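Long-range contact in structural protein VP1 (Trichodysplasia spinulosa-associated polyomavirus, PDB 4U62), which assembles into pentamers that, as in other polyomaviruses, probably build the outer capsid shell and attach the virus to its host cell: residues L13-G18 and L272-T277. Sequence-based numbering, arbitrary orientation.
Sequences LNLVTG and LLRKRT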
ATOM      1  N   LEU A  13     -20.625  13.573  33.469  1.00 23.77           N
ATOM      2  CA  LEU A  13     -20.764  12.802  34.691  1.00 23.59           C
ATOM      3  C   LEU A  13     -20.963  11.332  34.298  1.00 23.42           C
ATOM      4  O   LEU A  13     -20.315  10.886  33.363  1.00 23.14           O
ATOM      5  CB  LEU A  13     -21.879  13.374  35.586  1.00 25.26           C
ATOM      6  CG  LEU A  13     -21.684  14.844  35.989  1.00 25.88           C
ATOM      7  CD1 LEU A  13     -22.916  15.344  36.714  1.00 27.39           C
ATOM      8  CD2 LEU A  13     -20.450  15.030  36.894  1.00 28.92           C
ATOM      9  N   ASN A  14     -21.827  10.591  34.990  1.00 25.40           N
ATOM     10  CA  ASN A  14     -21.930   9.164  34.763  1.00 25.92           C
ATOM     11  C   ASN A  14     -22.861   8.797  33.617  1.00 24.78           C
ATOM     12  O   ASN A  14     -23.716   9.575  33.215  1.00 22.83           O
ATOM     13  CB  ASN A  14     -22.397   8.443  36.030  1.00 29.19           C
ATOM     14  CG  ASN A  14     -21.384   8.542  37.174  1.00 35.12           C
ATOM     15  OD1 ASN A  14     -20.178   8.669  36.959  1.00 36.61           O
ATOM     16  ND2 ASN A  14     -21.881   8.491  38.387  1.00 36.74           N
ATOM     17  N   LEU A  15     -22.691   7.583  33.118  1.00 22.65           N
ATOM     18  CA  LEU A  15     -23.650   6.999  32.183  1.00 22.87           C
ATOM     19  C   LEU A  15     -24.990   6.716  32.856  1.00 24.95           C
ATOM     20  O   LEU A  15     -25.048   6.401  34.049  1.00 25.88           O
ATOM     21  CB  LEU A  15     -23.100   5.699  31.584  1.00 22.76           C
ATOM     22  CG  LEU A  15     -21.740   5.784  30.893  1.00 24.40           C
ATOM     23  CD1 LEU A  15     -21.380   4.423  30.333  1.00 25.58           C
ATOM     24  CD2 LEU A  15     -21.783   6.810  29.782  1.00 24.84           C
ATOM     25  N   VAL A  16     -26.070   6.842  32.078  1.00 22.30           N
ATOM     26  CA  VAL A  16     -27.385   6.430  32.509  1.00 25.92           C
ATOM     27  C   VAL A  16     -27.573   4.973  32.071  1.00 25.80           C
ATOM     28  O   VAL A  16     -27.326   4.630  30.924  1.00 27.32           O
ATOM     29  CB  VAL A  16     -28.472   7.343  31.894  1.00 24.70           C
ATOM     30  CG1 VAL A  16     -29.864   6.843  32.238  1.00 26.87           C
ATOM     31  CG2 VAL A  16     -28.292   8.770  32.392  1.00 24.72           C
ATOM     32  N   THR A  17     -27.973   4.111  32.984  1.00 31.34           N
ATOM     33  CA  THR A  17     -28.135   2.701  32.627  1.00 31.57           C
ATOM     34  C   THR A  17     -29.597   2.333  32.669  1.00 35.22           C
ATOM     35  O   THR A  17     -30.443   3.115  33.121  1.00 35.60           O
ATOM     36  CB  THR A  17     -27.350   1.771  33.580  1.00 34.50           C
ATOM     37  OG1 THR A  17     -27.625   2.125  34.937  1.00 35.89           O
ATOM     38  CG2 THR A  17     -25.865   1.878  33.307  1.00 35.19           C
ATOM     39  N   GLY A  18     -29.883   1.121  32.216  1.00 36.47           N
ATOM     40  CA  GLY A  18     -31.208   0.560  32.338  1.00 41.38           C
ATOM     41  C   GLY A  18     -31.917   0.556  31.007  1.00 40.55           C
ATOM     42  O   GLY A  18     -31.321   0.899  29.976  1.00 36.41           O
ATOM     43  N   LEU A 272     -24.566   4.302  17.055  1.00 17.47           N
ATOM     44  CA  LEU A 272     -25.034   3.861  18.349  1.00 16.71           C
ATOM     45  C   LEU A 272     -24.820   5.006  19.341  1.00 16.53           C
ATOM     46  O   LEU A 272     -23.736   5.564  19.387  1.00 17.83           O
ATOM     47  CB  LEU A 272     -24.200   2.655  18.809  1.00 20.29           C
ATOM     48  CG  LEU A 272     -24.495   2.091  20.196  1.00 25.17           C
ATOM     49  CD1 LEU A 272     -25.907   1.565  20.260  1.00 29.48           C
ATOM     50  CD2 LEU A 272     -23.498   0.986  20.524  1.00 30.99           C
ATOM     51  N   LEU A 273     -25.863   5.358  20.081  1.00 17.09           N
ATOM     52  CA  LEU A 273     -25.809   6.391  21.102  1.00 17.92           C
ATOM     53  C   LEU A 273     -26.275   5.890  22.448  1.00 18.64           C
ATOM     54  O   LEU A 273     -27.102   4.978  22.546  1.00 17.97           O
ATOM     55  CB  LEU A 273     -26.653   7.591  20.684  1.00 17.84           C
ATOM     56  CG  LEU A 273     -26.325   8.164  19.307  1.00 17.64           C
ATOM     57  CD1 LEU A 273     -27.349   7.701  18.270  1.00 20.19           C
ATOM     58  CD2 LEU A 273     -26.242   9.672  19.343  1.00 19.45           C
ATOM     59  N   ARG A 274     -25.761   6.511  23.506  1.00 18.26           N
ATOM     60  CA  ARG A 274     -26.126   6.181  24.872  1.00 18.70           C
ATOM     61  C   ARG A 274     -26.400   7.439  25.665  1.00 16.82           C
ATOM     62  O   ARG A 274     -25.922   8.517  25.302  1.00 18.06           O
ATOM     63  CB  ARG A 274     -25.009   5.381  25.542  1.00 18.41           C
ATOM     64  CG  ARG A 274     -23.755   6.204  25.809  1.00 18.66           C
ATOM     65  CD  ARG A 274     -22.623   5.326  26.324  1.00 19.70           C
ATOM     66  NE  ARG A 274     -21.388   6.090  26.418  1.00 18.78           N
ATOM     67  CZ  ARG A 274     -20.172   5.554  26.586  1.00 21.91           C
ATOM     68  NH1 ARG A 274     -20.033   4.240  26.713  1.00 22.11           N
ATOM     69  NH2 ARG A 274     -19.118   6.335  26.666  1.00 23.21           N
ATOM     70  N   LYS A 275     -27.179   7.307  26.728  1.00 16.82           N
ATOM     71  CA  LYS A 275     -27.499   8.465  27.546  1.00 17.10           C
ATOM     72  C   LYS A 275     -26.360   8.745  28.502  1.00 19.66           C
ATOM     73  O   LYS A 275     -25.900   7.836  29.209  1.00 19.42           O
ATOM     74  CB  LYS A 275     -28.754   8.243  28.334  1.00 20.06           C
ATOM     75  CG  LYS A 275     -29.999   8.155  27.461  1.00 21.02           C
ATOM     76  CD  LYS A 275     -31.224   7.985  28.314  1.00 22.19           C
ATOM     77  CE  LYS A 275     -32.504   7.874  27.486  1.00 23.88           C
ATOM     78  NZ  LYS A 275     -33.688   7.640  28.348  1.00 27.00           N
ATOM     79  N   ARG A 276     -25.960  10.009  28.559  1.00 17.70           N
ATOM     80  CA  ARG A 276     -24.928  10.483  29.484  1.00 18.45           C
ATOM     81  C   ARG A 276     -25.450  11.639  30.331  1.00 21.37           C
ATOM     82  O   ARG A 276     -26.021  12.591  29.809  1.00 20.27           O
ATOM     83  CB  ARG A 276     -23.736  10.957  28.679  1.00 18.60           C
ATOM     84  CG  ARG A 276     -22.655  11.702  29.460  1.00 20.79           C
ATOM     85  CD  ARG A 276     -21.757  10.743  30.246  1.00 20.99           C
ATOM     86  NE  ARG A 276     -20.792  10.124  29.345  1.00 20.06           N
ATOM     87  CZ  ARG A 276     -19.597   9.666  29.713  1.00 21.64           C
ATOM     88  NH1 ARG A 276     -18.783   9.157  28.801  1.00 24.47           N
ATOM     89  NH2 ARG A 276     -19.227   9.743  30.976  1.00 24.07           N
ATOM     90  N   THR A 277     -25.215  11.557  31.627  1.00 18.82           N
ATOM     91  CA  THR A 277     -25.502  12.647  32.548  1.00 19.86           C
ATOM     92  C   THR A 277     -24.382  13.689  32.460  1.00 20.45           C
ATOM     93  O   THR A 277     -23.207  13.339  32.363  1.00 20.41           O
ATOM     94  CB  THR A 277     -25.650  12.139  33.992  1.00 21.63           C
ATOM     95  OG1 THR A 277     -26.647  11.116  34.040  1.00 22.47           O
ATOM     96  CG2 THR A 277     -26.024  13.261  34.945  1.00 21.88           C
TER
HETATM   97  O   HOH W   1     -25.783   9.017  35.536  1.00 37.92           O
HETATM   98  O   HOH W   2     -25.610   5.054  28.967  1.00 23.78           O
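Leu15 lays one methyl over two guanidinium groups: CD2 is 3.5 Å from NE of Arg274 and equally 3.5 Å from NE of Arg276, above a face of each and displaced toward the rim. Its branch CD1 reaches Arg274 alone, lying 3.9 Å from NH1. Arg276 arrives at this methyl through bends at chi2 and chi3 (both 78°), which turn the chain back over the neighbouring strand. The same fold brings NH2 to Leu13 O at 2.9 Å; the oxygen lies in the guanidinium plane and the C=O...N angle is 170°, so a methyl on the face and a carbonyl at the edge restrict the group in different directions. Glu91, on strand 86-99, ties the pair of arginines together, its OE1 forming salt bridges with both NE atoms.

Across the other side, Val16 CB packs on Lys275 CB at 3.7 Å, while its CG2 meets Thr277 OG1 at 3.3 Å. One water bridges Leu15 O to that hydroxyl, and a second donates to both Val16 O and Lys275 O.

The backbone sets these positions. Leu13 N donates to Thr277 O (2.8 Å) and Thr277 N to Asn14 O, placing two residues opposite one, as in a beta bulge; Leu13 O is thereby left to the arginine. Val16 N then donates to Lys275 O, framing the non-hydrogen-bonded pair Leu15-Arg276. The arrangement joins the chain's N- and C-terminal strands, antiparallel at 154°, at the outlying end of the jelly-roll beta-sandwich of polyomavirus VP1.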